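Local coordinates for hypothetical protein ST1444 (Sulfolobus tokodaii, PDB 2EO0) that probably resolves Holliday junctions as a magnesium-dependent, structure-specific endonuclease that nicks opposing strands of four-way DNA during genetic recombination, at residues Asp130-Arg133 and Tyr134-Lys138; Ile78-Phe81 and Ala82-Gly86; Ile102-Asp105 and Met106-Gln109. All coordinates share one frame; numbering follows the deposited sequence.

Interaction 1: Asp130-Arg133 and Tyr134-Lys138; sequences DLVR and YVESK
L131 and V135 meet one helical turn apart on the buried side of their helix. CG of L131 lies 4.4 Å from CG2 of V135. V135 has CG1 anti to its backbone N (chi1 178°), which turns CG2 back beside that N and within 3.1 Å of L131 O. L131 O also takes the backbone bond from V135 N at 2.8 Å, in the carbonyl plane. Both side chains then reach strand 53-61, L131 on I57 and V135 on I55. The contact is thus an i to i+4 pair on helix 128-143, which packs against the central sheet of this PDDEXK-type nuclease. Y134 stands beside this pair. L131 O sits at the edge of its ring, near the ring plane, and CB of Y134 is 3.2 Å from that oxygen. The phenol OH goes on to hydrogen-bond E88. On the next face, E136 N binds V132 O at 2.8 Å. The E136 chain bends at chi2 (-52°), its CG stays near V132 O, and OE2 forms a salt bridge with K50. S137 turns OG back along the helix to give a hydrogen bond to Y134 O at 2.9 Å. K138 N reaches that oxygen from the same face of its plane.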
ATOM      1  N   ASP A 130     -18.997  -6.605   3.358  1.00 31.94           N
ATOM      2  CA  ASP A 130     -18.491  -7.916   3.747  1.00 39.78           C
ATOM      3  C   ASP A 130     -16.981  -7.908   3.608  1.00 41.08           C
ATOM      4  O   ASP A 130     -16.259  -8.489   4.427  1.00 39.60           O
ATOM      5  CB  ASP A 130     -19.079  -9.020   2.861  1.00 41.79           C
ATOM      6  CG  ASP A 130     -20.598  -9.023   2.863  1.00 50.35           C
ATOM      7  OD1 ASP A 130     -21.192  -9.302   3.920  1.00 46.10           O
ATOM      8  OD2 ASP A 130     -21.200  -8.731   1.804  1.00 63.01           O
ATOM      9  N   LEU A 131     -16.499  -7.248   2.561  1.00 40.17           N
ATOM     10  CA  LEU A 131     -15.064  -7.178   2.359  1.00 41.59           C
ATOM     11  C   LEU A 131     -14.487  -6.537   3.593  1.00 42.67           C
ATOM     12  O   LEU A 131     -13.498  -7.012   4.145  1.00 41.81           O
ATOM     13  CB  LEU A 131     -14.699  -6.337   1.136  1.00 43.85           C
ATOM     14  CG  LEU A 131     -13.187  -6.270   0.876  1.00 42.74           C
ATOM     15  CD1 LEU A 131     -12.611  -7.682   0.756  1.00 37.11           C
ATOM     16  CD2 LEU A 131     -12.915  -5.489  -0.380  1.00 40.88           C
ATOM     17  N   VAL A 132     -15.140  -5.462   4.018  1.00 37.96           N
ATOM     18  CA  VAL A 132     -14.718  -4.716   5.183  1.00 39.82           C
ATOM     19  C   VAL A 132     -14.738  -5.568   6.445  1.00 45.44           C
ATOM     20  O   VAL A 132     -13.742  -5.604   7.164  1.00 49.73           O
ATOM     21  CB  VAL A 132     -15.593  -3.457   5.373  1.00 39.89           C
ATOM     22  CG1 VAL A 132     -15.290  -2.791   6.697  1.00 27.44           C
ATOM     23  CG2 VAL A 132     -15.324  -2.492   4.240  1.00 28.94           C
ATOM     24  N   ARG A 133     -15.845  -6.257   6.716  1.00 40.34           N
ATOM     25  CA  ARG A 133     -15.899  -7.100   7.913  1.00 45.26           C
ATOM     26  C   ARG A 133     -14.745  -8.092   7.890  1.00 45.16           C
ATOM     27  O   ARG A 133     -14.098  -8.353   8.917  1.00 42.17           O
ATOM     28  CB  ARG A 133     -17.221  -7.869   8.002  1.00 43.49           C
ATOM     29  CG  ARG A 133     -18.385  -7.036   8.522  1.00 57.99           C
ATOM     30  CD  ARG A 133     -19.691  -7.835   8.587  1.00 68.97           C
ATOM     31  NE  ARG A 133     -20.805  -7.025   9.089  1.00 82.91           N
ATOM     32  CZ  ARG A 133     -22.053  -7.470   9.259  1.00 90.87           C
ATOM     33  NH1 ARG A 133     -22.372  -8.733   8.971  1.00 86.46           N
ATOM     34  NH2 ARG A 133     -22.991  -6.646   9.712  1.00 89.58           N
ATOM     35  N   TYR A 134     -14.494  -8.642   6.707  1.00 36.22           N
ATOM     36  CA  TYR A 134     -13.427  -9.604   6.539  1.00 36.71           C
ATOM     37  C   TYR A 134     -12.088  -8.971   6.877  1.00 38.01           C
ATOM     38  O   TYR A 134     -11.264  -9.554   7.581  1.00 40.78           O
ATOM     39  CB  TYR A 134     -13.370 -10.094   5.097  1.00 39.03           C
ATOM     40  CG  TYR A 134     -12.152 -10.930   4.864  1.00 36.57           C
ATOM     41  CD1 TYR A 134     -12.109 -12.251   5.293  1.00 35.07           C
ATOM     42  CD2 TYR A 134     -11.019 -10.393   4.245  1.00 41.43           C
ATOM     43  CE1 TYR A 134     -10.983 -13.026   5.108  1.00 33.77           C
ATOM     44  CE2 TYR A 134      -9.882 -11.152   4.060  1.00 34.99           C
ATOM     45  CZ  TYR A 134      -9.875 -12.480   4.487  1.00 42.56           C
ATOM     46  OH  TYR A 134      -8.793 -13.288   4.235  1.00 46.31           O
ATOM     47  N   VAL A 135     -11.854  -7.787   6.334  1.00 30.31           N
ATOM     48  CA  VAL A 135     -10.612  -7.096   6.612  1.00 43.46           C
ATOM     49  C   VAL A 135     -10.471  -6.853   8.117  1.00 36.24           C
ATOM     50  O   VAL A 135      -9.397  -7.042   8.671  1.00 32.14           O
ATOM     51  CB  VAL A 135     -10.526  -5.736   5.873  1.00 49.66           C
ATOM     52  CG1 VAL A 135      -9.228  -5.040   6.239  1.00 49.90           C
ATOM     53  CG2 VAL A 135     -10.593  -5.950   4.362  1.00 40.83           C
ATOM     54  N   GLU A 136     -11.556  -6.442   8.768  1.00 30.60           N
ATOM     55  CA  GLU A 136     -11.532  -6.200  10.207  1.00 35.61           C
ATOM     56  C   GLU A 136     -11.135  -7.424  11.014  1.00 39.88           C
ATOM     57  O   GLU A 136     -10.408  -7.297  12.002  1.00 51.73           O
ATOM     58  CB  GLU A 136     -12.892  -5.721  10.711  1.00 37.64           C
ATOM     59  CG  GLU A 136     -13.209  -4.273  10.394  1.00 34.31           C
ATOM     60  CD  GLU A 136     -12.089  -3.341  10.830  1.00 47.31           C
ATOM     61  OE1 GLU A 136     -11.400  -3.676  11.824  1.00 41.62           O
ATOM     62  OE2 GLU A 136     -11.913  -2.279  10.190  1.00 40.16           O
ATOM     63  N   SER A 137     -11.605  -8.602  10.604  1.00 31.48           N
ATOM     64  CA  SER A 137     -11.290  -9.824  11.322  1.00 30.46           C
ATOM     65  C   SER A 137      -9.827 -10.193  11.157  1.00 37.57           C
ATOM     66  O   SER A 137      -9.268 -10.914  11.985  1.00 42.87           O
ATOM     67  CB  SER A 137     -12.190 -10.986  10.864  1.00 41.72           C
ATOM     68  OG  SER A 137     -11.763 -11.549   9.631  1.00 57.06           O
ATOM     69  N   LYS A 138      -9.202  -9.696  10.090  1.00 42.66           N
ATOM     70  CA  LYS A 138      -7.787  -9.965   9.846  1.00 37.86           C
ATOM     71  C   LYS A 138      -6.942  -9.043  10.698  1.00 40.30           C
ATOM     72  O   LYS A 138      -5.816  -9.375  11.068  1.00 42.39           O
ATOM     73  CB  LYS A 138      -7.448  -9.804   8.361  1.00 47.03           C
ATOM     74  CG  LYS A 138      -7.860 -11.031   7.541  1.00 59.50           C
ATOM     75  CD  LYS A 138      -7.115 -11.109   6.211  1.00 78.56           C
ATOM     76  CE  LYS A 138      -5.582 -11.168   6.406  1.00 80.24           C
ATOM     77  NZ  LYS A 138      -4.833 -11.162   5.112  1.00 62.05           N
TER

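Interaction 2: Ile78-Phe81 and Ala82-Gly86; sequences IREF and AKRSG
A82 follows F81 on helix 72-85, and its N donates to I78 O at 3.0 Å in a bent bond, with an N-H...O angle of 139°. Its CB lies close over R79 O and I78 O, and the methyl also rests on L56 of strand 53-61. A82 N is at the edge of the F81 ring, near the ring plane. K83 N binds R79 O. Its chain leaves the helix extended and folds only at chi3 and chi4, with K83 CD 3.8 Å from E80 OE2. K83 NZ stays 6.3 Å from E80 OE2, too far for a salt bridge. R84 N gives a bond to E80 O at 2.9 Å. The R84 and E80 side chains run side by side and point the same way. E80 bends at chi2 (48°), which brings OE2 to 3.7 Å from R84 CD. The carboxylate and guanidinium planes are nearly coplanar, but their charged atoms do not touch. R84 NE instead bonds G26 O of the second subunit. Replacing R84 with an alanine would probably leave that G26 carbonyl without its side-chain donor and take R84 CD away from E80 OE2, leaving K83 CD as its neighbour there. S85 N binds F81 O in a nearly straight bond, 168° at the hydrogen. S85 CB approaches the F81 ring obliquely, 4.3 Å from F81 CE1. OG of S85 takes its hydrogen bond from G87 N. G86 leaves the helix with positive phi, and its N still binds A82 O. This is the C-terminal end of an amphipathic helix, which packs I78, F81, A82 and S85 on strand 53-61 and nearby loops and meets the second subunit through F81, R84 and S85.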
ATOM      1  N   ILE A  78      -0.177  -8.671 -11.543  1.00 31.47           N
ATOM      2  CA  ILE A  78      -0.703  -8.132 -10.299  1.00 41.71           C
ATOM      3  C   ILE A  78      -0.526  -9.164  -9.189  1.00 41.24           C
ATOM      4  O   ILE A  78      -0.465  -8.823  -8.013  1.00 43.59           O
ATOM      5  CB  ILE A  78      -2.192  -7.731 -10.421  1.00 29.48           C
ATOM      6  CG1 ILE A  78      -2.990  -8.868 -11.029  1.00 52.10           C
ATOM      7  CG2 ILE A  78      -2.335  -6.517 -11.308  1.00 42.25           C
ATOM      8  CD1 ILE A  78      -4.398  -8.450 -11.490  1.00 56.96           C
ATOM      9  N   ARG A  79      -0.438 -10.430  -9.575  1.00 39.86           N
ATOM     10  CA  ARG A  79      -0.233 -11.518  -8.630  1.00 35.11           C
ATOM     11  C   ARG A  79       1.196 -11.472  -8.044  1.00 39.75           C
ATOM     12  O   ARG A  79       1.411 -11.748  -6.861  1.00 39.11           O
ATOM     13  CB  ARG A  79      -0.474 -12.826  -9.365  1.00 44.57           C
ATOM     14  CG  ARG A  79      -0.476 -14.087  -8.532  1.00 52.90           C
ATOM     15  CD  ARG A  79      -1.134 -15.211  -9.340  1.00 60.23           C
ATOM     16  NE  ARG A  79      -2.594 -15.164  -9.249  1.00 54.63           N
ATOM     17  CZ  ARG A  79      -3.417 -15.893 -10.000  1.00 58.73           C
ATOM     18  NH1 ARG A  79      -2.926 -16.719 -10.916  1.00 56.47           N
ATOM     19  NH2 ARG A  79      -4.731 -15.837  -9.797  1.00 50.13           N
ATOM     20  N   GLU A  80       2.169 -11.123  -8.877  1.00 28.59           N
ATOM     21  CA  GLU A  80       3.554 -11.032  -8.439  1.00 38.20           C
ATOM     22  C   GLU A  80       3.713  -9.809  -7.513  1.00 40.51           C
ATOM     23  O   GLU A  80       4.507  -9.798  -6.571  1.00 29.83           O
ATOM     24  CB  GLU A  80       4.474 -10.900  -9.662  1.00 38.95           C
ATOM     25  CG  GLU A  80       5.944 -11.089  -9.348  1.00 53.76           C
ATOM     26  CD  GLU A  80       6.203 -12.323  -8.494  1.00 66.99           C
ATOM     27  OE1 GLU A  80       5.768 -13.435  -8.894  1.00 70.28           O
ATOM     28  OE2 GLU A  80       6.844 -12.178  -7.423  1.00 70.12           O
ATOM     29  N   PHE A  81       2.947  -8.772  -7.811  1.00 30.03           N
ATOM     30  CA  PHE A  81       2.957  -7.577  -7.011  1.00 32.84           C
ATOM     31  C   PHE A  81       2.352  -7.935  -5.643  1.00 40.98           C
ATOM     32  O   PHE A  81       2.790  -7.455  -4.593  1.00 43.28           O
ATOM     33  CB  PHE A  81       2.131  -6.512  -7.723  1.00 32.65           C
ATOM     34  CG  PHE A  81       2.074  -5.212  -7.003  1.00 34.73           C
ATOM     35  CD1 PHE A  81       1.351  -5.090  -5.825  1.00 25.51           C
ATOM     36  CD2 PHE A  81       2.733  -4.105  -7.510  1.00 29.02           C
ATOM     37  CE1 PHE A  81       1.284  -3.880  -5.163  1.00 33.58           C
ATOM     38  CE2 PHE A  81       2.670  -2.881  -6.846  1.00 35.18           C
ATOM     39  CZ  PHE A  81       1.945  -2.774  -5.677  1.00 31.05           C
ATOM     40  N   ALA A  82       1.359  -8.811  -5.669  1.00 40.78           N
ATOM     41  CA  ALA A  82       0.692  -9.248  -4.458  1.00 41.01           C
ATOM     42  C   ALA A  82       1.624 -10.071  -3.578  1.00 35.13           C
ATOM     43  O   ALA A  82       1.619  -9.928  -2.352  1.00 33.79           O
ATOM     44  CB  ALA A  82      -0.541 -10.044  -4.818  1.00 32.78           C
ATOM     45  N   LYS A  83       2.416 -10.939  -4.204  1.00 40.46           N
ATOM     46  CA  LYS A  83       3.359 -11.777  -3.461  1.00 45.16           C
ATOM     47  C   LYS A  83       4.488 -10.916  -2.881  1.00 43.50           C
ATOM     48  O   LYS A  83       4.925 -11.125  -1.748  1.00 41.84           O
ATOM     49  CB  LYS A  83       3.939 -12.860  -4.370  1.00 42.40           C
ATOM     50  CG  LYS A  83       5.155 -13.555  -3.776  1.00 60.26           C
ATOM     51  CD  LYS A  83       5.707 -14.621  -4.713  1.00 68.17           C
ATOM     52  CE  LYS A  83       4.784 -15.835  -4.754  1.00 70.00           C
ATOM     53  NZ  LYS A  83       4.737 -16.528  -3.422  1.00 73.55           N
ATOM     54  N   ARG A  84       4.960  -9.952  -3.661  1.00 39.47           N
ATOM     55  CA  ARG A  84       6.007  -9.067  -3.175  1.00 43.77           C
ATOM     56  C   ARG A  84       5.536  -8.281  -1.945  1.00 43.61           C
ATOM     57  O   ARG A  84       6.178  -8.302  -0.884  1.00 34.94           O
ATOM     58  CB  ARG A  84       6.452  -8.075  -4.271  1.00 47.91           C
ATOM     59  CG  ARG A  84       7.353  -8.655  -5.364  1.00 48.13           C
ATOM     60  CD  ARG A  84       8.130  -9.852  -4.834  1.00 74.56           C
ATOM     61  NE  ARG A  84       8.682  -9.616  -3.491  1.00 84.58           N
ATOM     62  CZ  ARG A  84       8.972 -10.587  -2.629  1.00 88.50           C
ATOM     63  NH1 ARG A  84       8.765 -11.853  -2.980  1.00 93.61           N
ATOM     64  NH2 ARG A  84       9.433 -10.301  -1.413  1.00 84.45           N
ATOM     65  N   SER A  85       4.407  -7.596  -2.109  1.00 35.58           N
ATOM     66  CA  SER A  85       3.812  -6.762  -1.074  1.00 30.54           C
ATOM     67  C   SER A  85       3.329  -7.546   0.117  1.00 33.44           C
ATOM     68  O   SER A  85       3.245  -7.017   1.226  1.00 41.90           O
ATOM     69  CB  SER A  85       2.625  -6.015  -1.650  1.00 32.15           C
ATOM     70  OG  SER A  85       1.530  -6.901  -1.767  1.00 40.22           O
ATOM     71  N   GLY A  86       2.991  -8.806  -0.108  1.00 38.90           N
ATOM     72  CA  GLY A  86       2.493  -9.628   0.980  1.00 34.00           C
ATOM     73  C   GLY A  86       1.056  -9.261   1.315  1.00 39.76           C
ATOM     74  O   GLY A  86       0.553  -9.611   2.385  1.00 35.71           O
TER

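Interaction 3: Ile102-Asp105 and Met106-Gln109; sequences IKFD and MLRQ
F104 and L107 make the closest side-chain contact of this turn. CD1 of L107 stands over one face of the F104 ring, 3.5 Å from the ring centroid and 16° off the normal, a CH-pi contact. L107 has CG anti to the carbonyl carbon, and chi2 of 164° then carries CD1 over the ring. Two backbone bonds fold the chain here. M106 N donates a hydrogen bond to K103 O at 2.8 Å, and L107 N donates to F104 O at 3.2 Å. Both bonds are nearly straight at the hydrogen. Both donors nevertheless lie above the carbonyl planes, not on a lone pair. These i to i+3 bonds belong to a short 3-10 turn that links strand 98-103 to strand 108-109. M106 O is satisfied by R108 NH1 at 2.9 Å, which sits in the carbonyl plane on a lone pair, although the oxygen is tilted from the guanidinium plane. I102 CD1 touches M106 CB at 4.0 Å, and both side chains also rest on I117. The backbones of I102 and F104 pair with L91 and L89 of strand 88-95, and that of R108 pairs with A116. At the ends, Q109 NE2 gives a hydrogen bond to G113 O, and K103 NZ has a long, weak ion pair with E88. Backbone and arginine bonds thus serve the carbonyl oxygens of K103, F104 and M106, and F104 and L107 pack as a buried apolar pair beside them.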
ATOM      1  N   ILE A 102     -14.293 -11.067  -4.754  1.00 33.07           N
ATOM      2  CA  ILE A 102     -13.928 -12.429  -4.382  1.00 34.45           C
ATOM      3  C   ILE A 102     -12.412 -12.435  -4.222  1.00 35.92           C
ATOM      4  O   ILE A 102     -11.735 -11.509  -4.684  1.00 35.15           O
ATOM      5  CB  ILE A 102     -14.293 -13.440  -5.474  1.00 41.83           C
ATOM      6  CG1 ILE A 102     -13.779 -12.932  -6.816  1.00 38.40           C
ATOM      7  CG2 ILE A 102     -15.806 -13.668  -5.500  1.00 39.94           C
ATOM      8  CD1 ILE A 102     -13.829 -13.969  -7.907  1.00 48.99           C
ATOM      9  N   LYS A 103     -11.878 -13.459  -3.557  1.00 38.41           N
ATOM     10  CA  LYS A 103     -10.426 -13.578  -3.400  1.00 29.69           C
ATOM     11  C   LYS A 103      -9.887 -13.856  -4.795  1.00 34.85           C
ATOM     12  O   LYS A 103     -10.431 -14.682  -5.531  1.00 27.03           O
ATOM     13  CB  LYS A 103     -10.043 -14.755  -2.503  1.00 35.90           C
ATOM     14  CG  LYS A 103     -10.117 -14.501  -1.019  1.00 37.27           C
ATOM     15  CD  LYS A 103      -9.842 -15.796  -0.262  1.00 50.48           C
ATOM     16  CE  LYS A 103      -9.371 -15.553   1.186  1.00 65.82           C
ATOM     17  NZ  LYS A 103     -10.285 -14.702   2.008  1.00 59.82           N
ATOM     18  N   PHE A 104      -8.819 -13.161  -5.164  1.00 33.14           N
ATOM     19  CA  PHE A 104      -8.237 -13.360  -6.480  1.00 37.06           C
ATOM     20  C   PHE A 104      -7.881 -14.840  -6.723  1.00 40.05           C
ATOM     21  O   PHE A 104      -7.785 -15.293  -7.872  1.00 28.08           O
ATOM     22  CB  PHE A 104      -7.001 -12.494  -6.626  1.00 35.07           C
ATOM     23  CG  PHE A 104      -6.734 -12.090  -8.019  1.00 33.40           C
ATOM     24  CD1 PHE A 104      -7.376 -10.987  -8.563  1.00 24.85           C
ATOM     25  CD2 PHE A 104      -5.839 -12.812  -8.803  1.00 32.42           C
ATOM     26  CE1 PHE A 104      -7.132 -10.596  -9.876  1.00 26.84           C
ATOM     27  CE2 PHE A 104      -5.585 -12.429 -10.123  1.00 38.34           C
ATOM     28  CZ  PHE A 104      -6.238 -11.312 -10.659  1.00 27.46           C
ATOM     29  N   ASP A 105      -7.699 -15.579  -5.629  1.00 40.93           N
ATOM     30  CA  ASP A 105      -7.369 -17.003  -5.679  1.00 45.00           C
ATOM     31  C   ASP A 105      -8.489 -17.860  -6.247  1.00 42.83           C
ATOM     32  O   ASP A 105      -8.288 -19.036  -6.528  1.00 39.07           O
ATOM     33  CB  ASP A 105      -7.030 -17.523  -4.284  1.00 50.89           C
ATOM     34  CG  ASP A 105      -5.756 -16.936  -3.746  1.00 69.04           C
ATOM     35  OD1 ASP A 105      -4.881 -16.575  -4.579  1.00 63.29           O
ATOM     36  OD2 ASP A 105      -5.622 -16.853  -2.494  1.00 70.68           O
ATOM     37  N   MET A 106      -9.669 -17.277  -6.400  1.00 42.04           N
ATOM     38  CA  MET A 106     -10.806 -18.013  -6.940  1.00 49.82           C
ATOM     39  C   MET A 106     -10.735 -18.124  -8.460  1.00 48.81           C
ATOM     40  O   MET A 106     -11.446 -18.925  -9.060  1.00 53.51           O
ATOM     41  CB  MET A 106     -12.121 -17.345  -6.533  1.00 55.18           C
ATOM     42  CG  MET A 106     -12.352 -17.280  -5.026  1.00 62.34           C
ATOM     43  SD  MET A 106     -12.789 -18.871  -4.275  1.00 74.80           S
ATOM     44  CE  MET A 106     -14.572 -18.563  -3.988  1.00 71.58           C
ATOM     45  N   LEU A 107      -9.896 -17.314  -9.091  1.00 38.72           N
ATOM     46  CA  LEU A 107      -9.762 -17.389 -10.541  1.00 50.24           C
ATOM     47  C   LEU A 107      -8.956 -18.645 -10.911  1.00 53.48           C
ATOM     48  O   LEU A 107      -7.821 -18.811 -10.453  1.00 48.44           O
ATOM     49  CB  LEU A 107      -9.026 -16.153 -11.081  1.00 42.97           C
ATOM     50  CG  LEU A 107      -9.638 -14.759 -10.955  1.00 50.91           C
ATOM     51  CD1 LEU A 107      -8.543 -13.748 -11.201  1.00 50.81           C
ATOM     52  CD2 LEU A 107     -10.779 -14.565 -11.955  1.00 42.16           C
ATOM     53  N   ARG A 108      -9.534 -19.528 -11.723  1.00 51.80           N
ATOM     54  CA  ARG A 108      -8.817 -20.732 -12.158  1.00 43.76           C
ATOM     55  C   ARG A 108      -8.281 -20.508 -13.576  1.00 48.19           C
ATOM     56  O   ARG A 108      -8.955 -19.918 -14.436  1.00 42.77           O
ATOM     57  CB  ARG A 108      -9.732 -21.970 -12.145  1.00 50.12           C
ATOM     58  CG  ARG A 108      -9.917 -22.663 -10.789  1.00 56.38           C
ATOM     59  CD  ARG A 108     -10.835 -21.882  -9.845  1.00 74.53           C
ATOM     60  NE  ARG A 108     -11.248 -22.665  -8.673  1.00 77.92           N
ATOM     61  CZ  ARG A 108     -12.216 -22.304  -7.827  1.00 76.51           C
ATOM     62  NH1 ARG A 108     -12.882 -21.169  -8.015  1.00 56.60           N
ATOM     63  NH2 ARG A 108     -12.523 -23.081  -6.790  1.00 71.81           N
ATOM     64  N   GLN A 109      -7.068 -20.974 -13.826  1.00 44.56           N
ATOM     65  CA  GLN A 109      -6.483 -20.795 -15.142  1.00 51.48           C
ATOM     66  C   GLN A 109      -7.222 -21.640 -16.161  1.00 54.18           C
ATOM     67  O   GLN A 109      -7.451 -22.826 -15.935  1.00 57.87           O
ATOM     68  CB  GLN A 109      -5.012 -21.180 -15.115  1.00 53.95           C
ATOM     69  CG  GLN A 109      -4.271 -20.955 -16.416  1.00 51.19           C
ATOM     70  CD  GLN A 109      -2.774 -21.157 -16.250  1.00 64.32           C
ATOM     71  OE1 GLN A 109      -2.334 -22.105 -15.585  1.00 57.37           O
ATOM     72  NE2 GLN A 109      -1.981 -20.274 -16.859  1.00 51.33           N
TER

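How the interactions relate
Interactions 2 and 3 meet at F104. F104 CZ lies 3.5 Å from I78 CD1, and F104 CD2 lies 3.4 Å from R79 NH2. The side chains of I78 and F104 each come within about 4 Å of that of E58, a probable magnesium ligand, so helix 72-85 and the 3-10 turn both border the likely metal site. D45, another probable ligand, is about 7 Å from I78 and about 9 Å from F104, side chain to side chain. Interaction 1 is more remote, with L131 about 11 Å from E58. It touches interaction 3 through Y134 OH and K103 NZ, 3.0 Å apart. Interactions 1 and 2 do not touch; their nearest atoms are about 6 Å apart.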